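Local coordinates for putative GH105 family protein (Salmonella enterica subsp. enterica serovar Paratyphi A, PDB 3QWT) that is of unknown function but is probably a glycoside hydrolase of family GH105, built on an alpha/alpha toroid, at residues A[104-118]-A[130-142]. Numbering follows the deposited sequence.
Sequences ATTKNVNTMAPFLTL and YLPWLETWAEWAM
Trp-137 is sandwiched between Lys-107 and Phe-115. On one face of the indole, Lys-107 CG stands 3.5 Å from the centroid of the six-membered ring of Trp-137, close to the ring normal, a CH-pi contact. Bent at its last torsion (chi4 70°), the lysine chain brings NZ over the five-membered ring of Trp-137, 4.7 Å from the centroid, a cation-pi geometry. On the opposite face lies Phe-115, its plane inclined by 37° to the indole, neither stacked nor edge-to-face. At the edge of the Trp-137 ring, Thr-111 OG1 approaches CZ3; this hydroxyl donates to Thr-106 O (2.8 Å), in the carbonyl plane and on a lone pair, which helps hold the hydroxyl at the ring edge. Lys-107 also runs past Trp-140 in the opposite direction, its CB 3.8 Å from the centroid of the five-membered ring of Trp-140. No hydrogen bond joins the two segments, so aromatic and aliphatic surfaces, with the cation-pi contact, carry this dense part.

Toward Tyr-130 fewer atoms meet: Leu-118 CD1 sits centrally over the phenol, 3.5 Å from the Tyr-130 ring centroid, while Leu-118 CD2 meets Leu-134 CD2 at 3.8 Å. The partly exposed side, at Ala-104, Lys-107 and Thr-136, faces a second subunit; the C-terminal carboxylate of Phe-381 of the second subunit accepts from Lys-107 NZ and Trp-137 NE1. Within the alpha/alpha toroid, the 114-118 and 131-142 portions of helices 114-125 and 131-143 run roughly antiparallel (140°), their axes 10.4 Å apart at closest approach, with helices 67-83 and 170-184 touching segment 104-118 and helix 188-205 packed against Ala-138 and Met-142.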
ATOM      1  N   ALA A 104      -5.683  -9.784  42.809  1.00 37.57           N
ATOM      2  CA  ALA A 104      -4.547  -9.018  42.314  1.00 34.67           C
ATOM      3  C   ALA A 104      -3.740  -8.403  43.446  1.00 34.82           C
ATOM      4  O   ALA A 104      -4.305  -7.857  44.385  1.00 32.24           O
ATOM      5  CB  ALA A 104      -5.031  -7.936  41.390  1.00 32.98           C
ATOM      6  N   THR A 105      -2.416  -8.486  43.356  1.00 28.34           N
ATOM      7  CA  THR A 105      -1.567  -7.673  44.211  1.00 29.89           C
ATOM      8  C   THR A 105      -1.515  -6.237  43.691  1.00 35.51           C
ATOM      9  O   THR A 105      -2.069  -5.934  42.630  1.00 32.01           O
ATOM     10  CB  THR A 105      -0.126  -8.198  44.257  1.00 32.06           C
ATOM     11  OG1 THR A 105       0.611  -7.445  45.226  1.00 39.62           O
ATOM     12  CG2 THR A 105       0.537  -8.029  42.897  1.00 26.70           C
ATOM     13  N   THR A 106      -0.830  -5.361  44.426  1.00 32.83           N
ATOM     14  CA  THR A 106      -0.708  -3.964  44.028  1.00 24.64           C
ATOM     15  C   THR A 106       0.309  -3.787  42.897  1.00 32.58           C
ATOM     16  O   THR A 106       1.199  -4.609  42.738  1.00 37.20           O
ATOM     17  CB  THR A 106      -0.342  -3.047  45.224  1.00 37.83           C
ATOM     18  OG1 THR A 106       0.789  -3.589  45.901  1.00 38.90           O
ATOM     19  CG2 THR A 106      -1.522  -2.949  46.211  1.00 33.66           C
ATOM     20  N   LYS A 107       0.160  -2.712  42.125  1.00 31.72           N
ATOM     21  CA  LYS A 107       0.961  -2.495  40.924  1.00 36.13           C
ATOM     22  C   LYS A 107       2.241  -1.700  41.174  1.00 35.97           C
ATOM     23  O   LYS A 107       2.227  -0.662  41.830  1.00 35.64           O
ATOM     24  CB  LYS A 107       0.129  -1.795  39.844  1.00 31.24           C
ATOM     25  CG  LYS A 107      -1.090  -2.597  39.365  1.00 34.68           C
ATOM     26  CD  LYS A 107      -1.710  -1.961  38.110  1.00 29.73           C
ATOM     27  CE  LYS A 107      -3.002  -2.664  37.701  1.00 30.50           C
ATOM     28  NZ  LYS A 107      -4.109  -2.381  38.676  1.00 35.49           N
ATOM     29  N   ASN A 108       3.340  -2.201  40.625  1.00 33.10           N
ATOM     30  CA  ASN A 108       4.631  -1.528  40.697  1.00 36.78           C
ATOM     31  C   ASN A 108       5.608  -2.153  39.707  1.00 36.72           C
ATOM     32  O   ASN A 108       5.276  -3.135  39.037  1.00 37.29           O
ATOM     33  CB  ASN A 108       5.197  -1.588  42.118  1.00 39.09           C
ATOM     34  CG  ASN A 108       5.361  -3.008  42.620  1.00 42.12           C
ATOM     35  OD1 ASN A 108       6.129  -3.798  42.057  1.00 40.45           O
ATOM     36  ND2 ASN A 108       4.642  -3.342  43.694  1.00 44.18           N
ATOM     37  N   VAL A 109       6.820  -1.605  39.635  1.00 38.66           N
ATOM     38  CA  VAL A 109       7.792  -2.038  38.632  1.00 29.57           C
ATOM     39  C   VAL A 109       7.996  -3.548  38.686  1.00 31.36           C
ATOM     40  O   VAL A 109       8.151  -4.191  37.654  1.00 29.84           O
ATOM     41  CB  VAL A 109       9.139  -1.283  38.755  1.00 30.16           C
ATOM     42  CG1 VAL A 109       9.897  -1.683  40.028  1.00 34.51           C
ATOM     43  CG2 VAL A 109      10.005  -1.535  37.532  1.00 24.36           C
ATOM     44  N   ASN A 110       7.962  -4.108  39.896  1.00 32.40           N
ATOM     45  CA  ASN A 110       8.251  -5.539  40.109  1.00 32.25           C
ATOM     46  C   ASN A 110       7.089  -6.512  39.937  1.00 33.72           C
ATOM     47  O   ASN A 110       7.235  -7.567  39.313  1.00 34.86           O
ATOM     48  CB  ASN A 110       8.900  -5.761  41.467  1.00 24.11           C
ATOM     49  CG  ASN A 110      10.306  -5.163  41.537  1.00 33.37           C
ATOM     50  OD1 ASN A 110      11.013  -5.118  40.535  1.00 27.85           O
ATOM     51  ND2 ASN A 110      10.705  -4.700  42.722  1.00 28.53           N
ATOM     52  N   THR A 111       5.935  -6.174  40.488  1.00 28.79           N
ATOM     53  CA  THR A 111       4.781  -7.059  40.342  1.00 23.05           C
ATOM     54  C   THR A 111       4.300  -7.150  38.871  1.00 27.70           C
ATOM     55  O   THR A 111       3.457  -7.984  38.524  1.00 26.81           O
ATOM     56  CB  THR A 111       3.646  -6.624  41.274  1.00 24.07           C
ATOM     57  OG1 THR A 111       3.270  -5.273  40.972  1.00 30.12           O
ATOM     58  CG2 THR A 111       4.087  -6.727  42.757  1.00 23.78           C
HETATM   59  N   MSE A 112       4.871  -6.308  38.017  1.00 33.77           N
HETATM   60  CA  MSE A 112       4.595  -6.305  36.571  1.00 32.52           C
HETATM   61  C   MSE A 112       5.212  -7.510  35.857  1.00 30.02           C
HETATM   62  O   MSE A 112       4.621  -8.057  34.918  1.00 32.32           O
HETATM   63  CB  MSE A 112       5.124  -4.993  35.948  1.00 31.59           C
HETATM   64  CG  MSE A 112       5.045  -4.895  34.424  1.00 29.01           C
HETATM   65 SE   MSE A 112       3.211  -4.549  33.747  0.71 49.43          SE
HETATM   66  CE  MSE A 112       2.891  -2.901  34.649  1.00 25.71           C
ATOM     67  N   ALA A 113       6.394  -7.922  36.315  1.00 24.77           N
ATOM     68  CA  ALA A 113       7.204  -8.941  35.621  1.00 21.39           C
ATOM     69  C   ALA A 113       6.450 -10.169  35.136  1.00 26.01           C
ATOM     70  O   ALA A 113       6.654 -10.604  34.005  1.00 30.67           O
ATOM     71  CB  ALA A 113       8.398  -9.359  36.482  1.00 28.47           C
ATOM     72  N   PRO A 114       5.571 -10.738  35.980  1.00 22.53           N
ATOM     73  CA  PRO A 114       4.871 -11.937  35.496  1.00 26.69           C
ATOM     74  C   PRO A 114       4.021 -11.727  34.225  1.00 28.13           C
ATOM     75  O   PRO A 114       3.662 -12.697  33.563  1.00 24.17           O
ATOM     76  CB  PRO A 114       3.985 -12.332  36.685  1.00 27.88           C
ATOM     77  CG  PRO A 114       4.771 -11.834  37.892  1.00 27.32           C
ATOM     78  CD  PRO A 114       5.394 -10.534  37.434  1.00 23.98           C
ATOM     79  N   PHE A 115       3.700 -10.495  33.875  1.00 27.92           N
ATOM     80  CA  PHE A 115       2.807 -10.314  32.730  1.00 33.42           C
ATOM     81  C   PHE A 115       3.475 -10.549  31.380  1.00 34.32           C
ATOM     82  O   PHE A 115       2.801 -10.831  30.381  1.00 28.94           O
ATOM     83  CB  PHE A 115       2.032  -9.008  32.833  1.00 37.74           C
ATOM     84  CG  PHE A 115       1.092  -8.996  33.997  1.00 40.79           C
ATOM     85  CD1 PHE A 115      -0.096  -9.710  33.939  1.00 43.01           C
ATOM     86  CD2 PHE A 115       1.432  -8.347  35.177  1.00 40.46           C
ATOM     87  CE1 PHE A 115      -0.951  -9.735  35.023  1.00 47.93           C
ATOM     88  CE2 PHE A 115       0.580  -8.366  36.264  1.00 45.78           C
ATOM     89  CZ  PHE A 115      -0.614  -9.060  36.190  1.00 46.94           C
ATOM     90  N   LEU A 116       4.806 -10.488  31.381  1.00 32.85           N
ATOM     91  CA  LEU A 116       5.595 -10.960  30.263  1.00 30.82           C
ATOM     92  C   LEU A 116       5.202 -12.400  29.895  1.00 30.99           C
ATOM     93  O   LEU A 116       4.906 -12.696  28.740  1.00 29.88           O
ATOM     94  CB  LEU A 116       7.091 -10.866  30.595  1.00 27.31           C
ATOM     95  CG  LEU A 116       8.050 -11.470  29.565  1.00 30.89           C
ATOM     96  CD1 LEU A 116       7.764 -10.962  28.167  1.00 28.54           C
ATOM     97  CD2 LEU A 116       9.505 -11.163  29.941  1.00 34.15           C
ATOM     98  N   THR A 117       5.188 -13.293  30.879  1.00 25.73           N
ATOM     99  CA  THR A 117       4.880 -14.696  30.595  1.00 25.21           C
ATOM    100  C   THR A 117       3.404 -14.898  30.265  1.00 33.26           C
ATOM    101  O   THR A 117       3.046 -15.695  29.389  1.00 32.07           O
ATOM    102  CB  THR A 117       5.313 -15.595  31.751  1.00 27.03           C
ATOM    103  OG1 THR A 117       6.726 -15.455  31.940  1.00 33.58           O
ATOM    104  CG2 THR A 117       4.984 -17.055  31.472  1.00 29.65           C
ATOM    105  N   LEU A 118       2.548 -14.156  30.957  1.00 26.87           N
ATOM    106  CA  LEU A 118       1.127 -14.226  30.690  1.00 34.20           C
ATOM    107  C   LEU A 118       0.848 -13.804  29.247  1.00 36.27           C
ATOM    108  O   LEU A 118      -0.012 -14.387  28.561  1.00 29.43           O
ATOM    109  CB  LEU A 118       0.355 -13.328  31.652  1.00 22.88           C
ATOM    110  CG  LEU A 118      -1.150 -13.580  31.592  1.00 24.83           C
ATOM    111  CD1 LEU A 118      -1.530 -15.011  32.044  1.00 26.97           C
ATOM    112  CD2 LEU A 118      -1.908 -12.512  32.379  1.00 18.35           C
ATOM    113  N   TYR A 130      -7.633 -13.774  30.433  1.00 28.43           N
ATOM    114  CA  TYR A 130      -6.337 -13.101  30.579  1.00 34.01           C
ATOM    115  C   TYR A 130      -6.314 -11.657  30.078  1.00 34.08           C
ATOM    116  O   TYR A 130      -5.507 -10.856  30.562  1.00 33.03           O
ATOM    117  CB  TYR A 130      -5.217 -13.870  29.872  1.00 28.06           C
ATOM    118  CG  TYR A 130      -4.880 -15.223  30.468  1.00 28.95           C
ATOM    119  CD1 TYR A 130      -5.181 -15.544  31.792  1.00 32.52           C
ATOM    120  CD2 TYR A 130      -4.249 -16.177  29.695  1.00 33.55           C
ATOM    121  CE1 TYR A 130      -4.852 -16.802  32.317  1.00 32.78           C
ATOM    122  CE2 TYR A 130      -3.920 -17.406  30.190  1.00 40.25           C
ATOM    123  CZ  TYR A 130      -4.220 -17.727  31.488  1.00 40.19           C
ATOM    124  OH  TYR A 130      -3.860 -18.984  31.904  1.00 40.32           O
ATOM    125  N   LEU A 131      -7.169 -11.315  29.114  1.00 25.70           N
ATOM    126  CA  LEU A 131      -7.000 -10.025  28.416  1.00 24.22           C
ATOM    127  C   LEU A 131      -7.129  -8.758  29.296  1.00 29.61           C
ATOM    128  O   LEU A 131      -6.335  -7.824  29.147  1.00 32.80           O
ATOM    129  CB  LEU A 131      -7.901  -9.930  27.186  1.00 29.08           C
ATOM    130  CG  LEU A 131      -7.813  -8.626  26.388  1.00 33.44           C
ATOM    131  CD1 LEU A 131      -6.393  -8.403  25.846  1.00 24.29           C
ATOM    132  CD2 LEU A 131      -8.853  -8.625  25.247  1.00 32.26           C
ATOM    133  N   PRO A 132      -8.118  -8.726  30.218  1.00 23.05           N
ATOM    134  CA  PRO A 132      -8.205  -7.567  31.125  1.00 22.68           C
ATOM    135  C   PRO A 132      -6.981  -7.445  32.039  1.00 26.21           C
ATOM    136  O   PRO A 132      -6.604  -6.325  32.363  1.00 26.79           O
ATOM    137  CB  PRO A 132      -9.464  -7.837  31.964  1.00 15.70           C
ATOM    138  CG  PRO A 132     -10.171  -8.996  31.280  1.00 21.74           C
ATOM    139  CD  PRO A 132      -9.122  -9.761  30.525  1.00 22.23           C
ATOM    140  N   TRP A 133      -6.388  -8.563  32.456  1.00 25.24           N
ATOM    141  CA  TRP A 133      -5.131  -8.494  33.203  1.00 34.35           C
ATOM    142  C   TRP A 133      -4.085  -7.717  32.424  1.00 29.12           C
ATOM    143  O   TRP A 133      -3.519  -6.745  32.927  1.00 24.22           O
ATOM    144  CB  TRP A 133      -4.591  -9.891  33.539  1.00 33.60           C
ATOM    145  CG  TRP A 133      -5.401 -10.547  34.580  1.00 39.25           C
ATOM    146  CD1 TRP A 133      -6.413 -11.443  34.392  1.00 36.85           C
ATOM    147  CD2 TRP A 133      -5.314 -10.328  35.986  1.00 32.75           C
ATOM    148  NE1 TRP A 133      -6.948 -11.801  35.595  1.00 34.56           N
ATOM    149  CE2 TRP A 133      -6.298 -11.130  36.592  1.00 31.33           C
ATOM    150  CE3 TRP A 133      -4.493  -9.538  36.789  1.00 30.70           C
ATOM    151  CZ2 TRP A 133      -6.483 -11.176  37.972  1.00 37.06           C
ATOM    152  CZ3 TRP A 133      -4.682  -9.576  38.170  1.00 36.04           C
ATOM    153  CH2 TRP A 133      -5.665 -10.389  38.743  1.00 35.81           C
ATOM    154  N   LEU A 134      -3.854  -8.154  31.188  1.00 26.83           N
ATOM    155  CA  LEU A 134      -2.825  -7.577  30.326  1.00 31.56           C
ATOM    156  C   LEU A 134      -3.113  -6.124  29.984  1.00 27.80           C
ATOM    157  O   LEU A 134      -2.220  -5.278  30.082  1.00 30.75           O
ATOM    158  CB  LEU A 134      -2.679  -8.392  29.043  1.00 30.77           C
ATOM    159  CG  LEU A 134      -2.295  -9.857  29.215  1.00 33.18           C
ATOM    160  CD1 LEU A 134      -2.484 -10.574  27.898  1.00 39.87           C
ATOM    161  CD2 LEU A 134      -0.862 -10.004  29.698  1.00 31.43           C
ATOM    162  N   GLU A 135      -4.359  -5.830  29.602  1.00 20.82           N
ATOM    163  CA  GLU A 135      -4.732  -4.452  29.290  1.00 31.53           C
ATOM    164  C   GLU A 135      -4.603  -3.558  30.510  1.00 29.42           C
ATOM    165  O   GLU A 135      -4.083  -2.454  30.435  1.00 31.16           O
ATOM    166  CB  GLU A 135      -6.169  -4.347  28.743  1.00 25.93           C
ATOM    167  CG  GLU A 135      -6.370  -5.023  27.417  1.00 31.87           C
ATOM    168  CD  GLU A 135      -7.732  -4.737  26.822  1.00 43.54           C
ATOM    169  OE1 GLU A 135      -8.688  -4.511  27.600  1.00 43.24           O
ATOM    170  OE2 GLU A 135      -7.843  -4.735  25.577  1.00 52.32           O
ATOM    171  N   THR A 136      -5.106  -4.027  31.640  1.00 30.21           N
ATOM    172  CA  THR A 136      -5.119  -3.165  32.804  1.00 30.88           C
ATOM    173  C   THR A 136      -3.706  -2.775  33.245  1.00 26.61           C
ATOM    174  O   THR A 136      -3.431  -1.591  33.467  1.00 26.15           O
ATOM    175  CB  THR A 136      -5.889  -3.776  33.938  1.00 33.72           C
ATOM    176  OG1 THR A 136      -7.197  -4.138  33.464  1.00 35.88           O
ATOM    177  CG2 THR A 136      -6.008  -2.767  35.062  1.00 36.25           C
ATOM    178  N   TRP A 137      -2.809  -3.757  33.314  1.00 22.99           N
ATOM    179  CA  TRP A 137      -1.460  -3.522  33.827  1.00 30.15           C
ATOM    180  C   TRP A 137      -0.577  -2.763  32.835  1.00 32.04           C
ATOM    181  O   TRP A 137       0.217  -1.908  33.229  1.00 32.06           O
ATOM    182  CB  TRP A 137      -0.798  -4.844  34.246  1.00 28.11           C
ATOM    183  CG  TRP A 137      -1.252  -5.390  35.606  1.00 27.09           C
ATOM    184  CD1 TRP A 137      -2.467  -5.923  35.909  1.00 20.73           C
ATOM    185  CD2 TRP A 137      -0.468  -5.485  36.796  1.00 27.16           C
ATOM    186  NE1 TRP A 137      -2.490  -6.344  37.214  1.00 27.17           N
ATOM    187  CE2 TRP A 137      -1.277  -6.072  37.786  1.00 26.84           C
ATOM    188  CE3 TRP A 137       0.849  -5.129  37.124  1.00 32.00           C
ATOM    189  CZ2 TRP A 137      -0.827  -6.305  39.076  1.00 31.30           C
ATOM    190  CZ3 TRP A 137       1.297  -5.361  38.417  1.00 30.80           C
ATOM    191  CH2 TRP A 137       0.462  -5.941  39.375  1.00 34.69           C
ATOM    192  N   ALA A 138      -0.703  -3.079  31.551  1.00 29.88           N
ATOM    193  CA  ALA A 138       0.029  -2.313  30.545  1.00 32.37           C
ATOM    194  C   ALA A 138      -0.482  -0.874  30.534  1.00 31.50           C
ATOM    195  O   ALA A 138       0.303   0.068  30.455  1.00 33.68           O
ATOM    196  CB  ALA A 138      -0.095  -2.941  29.156  1.00 24.85           C
ATOM    197  N   GLU A 139      -1.799  -0.704  30.612  1.00 27.70           N
ATOM    198  CA  GLU A 139      -2.366   0.644  30.649  1.00 29.85           C
ATOM    199  C   GLU A 139      -1.837   1.406  31.861  1.00 28.62           C
ATOM    200  O   GLU A 139      -1.581   2.610  31.771  1.00 26.94           O
ATOM    201  CB  GLU A 139      -3.898   0.620  30.671  1.00 29.48           C
ATOM    202  CG  GLU A 139      -4.546   0.576  29.294  1.00 37.04           C
ATOM    203  CD  GLU A 139      -4.159   1.781  28.422  1.00 43.76           C
ATOM    204  OE1 GLU A 139      -4.493   2.933  28.798  1.00 46.74           O
ATOM    205  OE2 GLU A 139      -3.515   1.570  27.365  1.00 34.00           O
ATOM    206  N   TRP A 140      -1.678   0.701  32.991  1.00 24.95           N
ATOM    207  CA  TRP A 140      -1.115   1.310  34.195  1.00 32.57           C
ATOM    208  C   TRP A 140       0.329   1.758  33.970  1.00 31.59           C
ATOM    209  O   TRP A 140       0.720   2.866  34.349  1.00 28.19           O
ATOM    210  CB  TRP A 140      -1.140   0.333  35.361  1.00 32.66           C
ATOM    211  CG  TRP A 140      -0.280   0.779  36.526  1.00 39.49           C
ATOM    212  CD1 TRP A 140      -0.650   1.601  37.543  1.00 39.13           C
ATOM    213  CD2 TRP A 140       1.095   0.421  36.780  1.00 41.47           C
ATOM    214  NE1 TRP A 140       0.403   1.780  38.419  1.00 40.45           N
ATOM    215  CE2 TRP A 140       1.482   1.066  37.973  1.00 39.13           C
ATOM    216  CE3 TRP A 140       2.028  -0.388  36.119  1.00 37.72           C
ATOM    217  CZ2 TRP A 140       2.766   0.934  38.519  1.00 41.92           C
ATOM    218  CZ3 TRP A 140       3.301  -0.512  36.657  1.00 41.94           C
ATOM    219  CH2 TRP A 140       3.658   0.147  37.848  1.00 40.61           C
ATOM    220  N   ALA A 141       1.126   0.862  33.406  1.00 25.25           N
ATOM    221  CA  ALA A 141       2.521   1.155  33.090  1.00 32.20           C
ATOM    222  C   ALA A 141       2.608   2.373  32.179  1.00 35.55           C
ATOM    223  O   ALA A 141       3.504   3.211  32.325  1.00 33.31           O
ATOM    224  CB  ALA A 141       3.194  -0.053  32.436  1.00 30.47           C
HETATM  225  N   MSE A 142       1.667   2.481  31.249  1.00 30.04           N
HETATM  226  CA  MSE A 142       1.652   3.623  30.346  1.00 35.44           C
HETATM  227  C   MSE A 142       1.303   4.957  31.014  1.00 38.58           C
HETATM  228  O   MSE A 142       1.988   5.964  30.800  1.00 33.91           O
HETATM  229  CB  MSE A 142       0.716   3.361  29.171  1.00 31.40           C
HETATM  230  CG  MSE A 142       1.293   2.378  28.172  1.00 33.98           C
HETATM  231 SE   MSE A 142       2.857   3.109  27.224  0.73 41.31          SE
HETATM  232  CE  MSE A 142       1.968   4.369  26.061  1.00 27.34           C
TER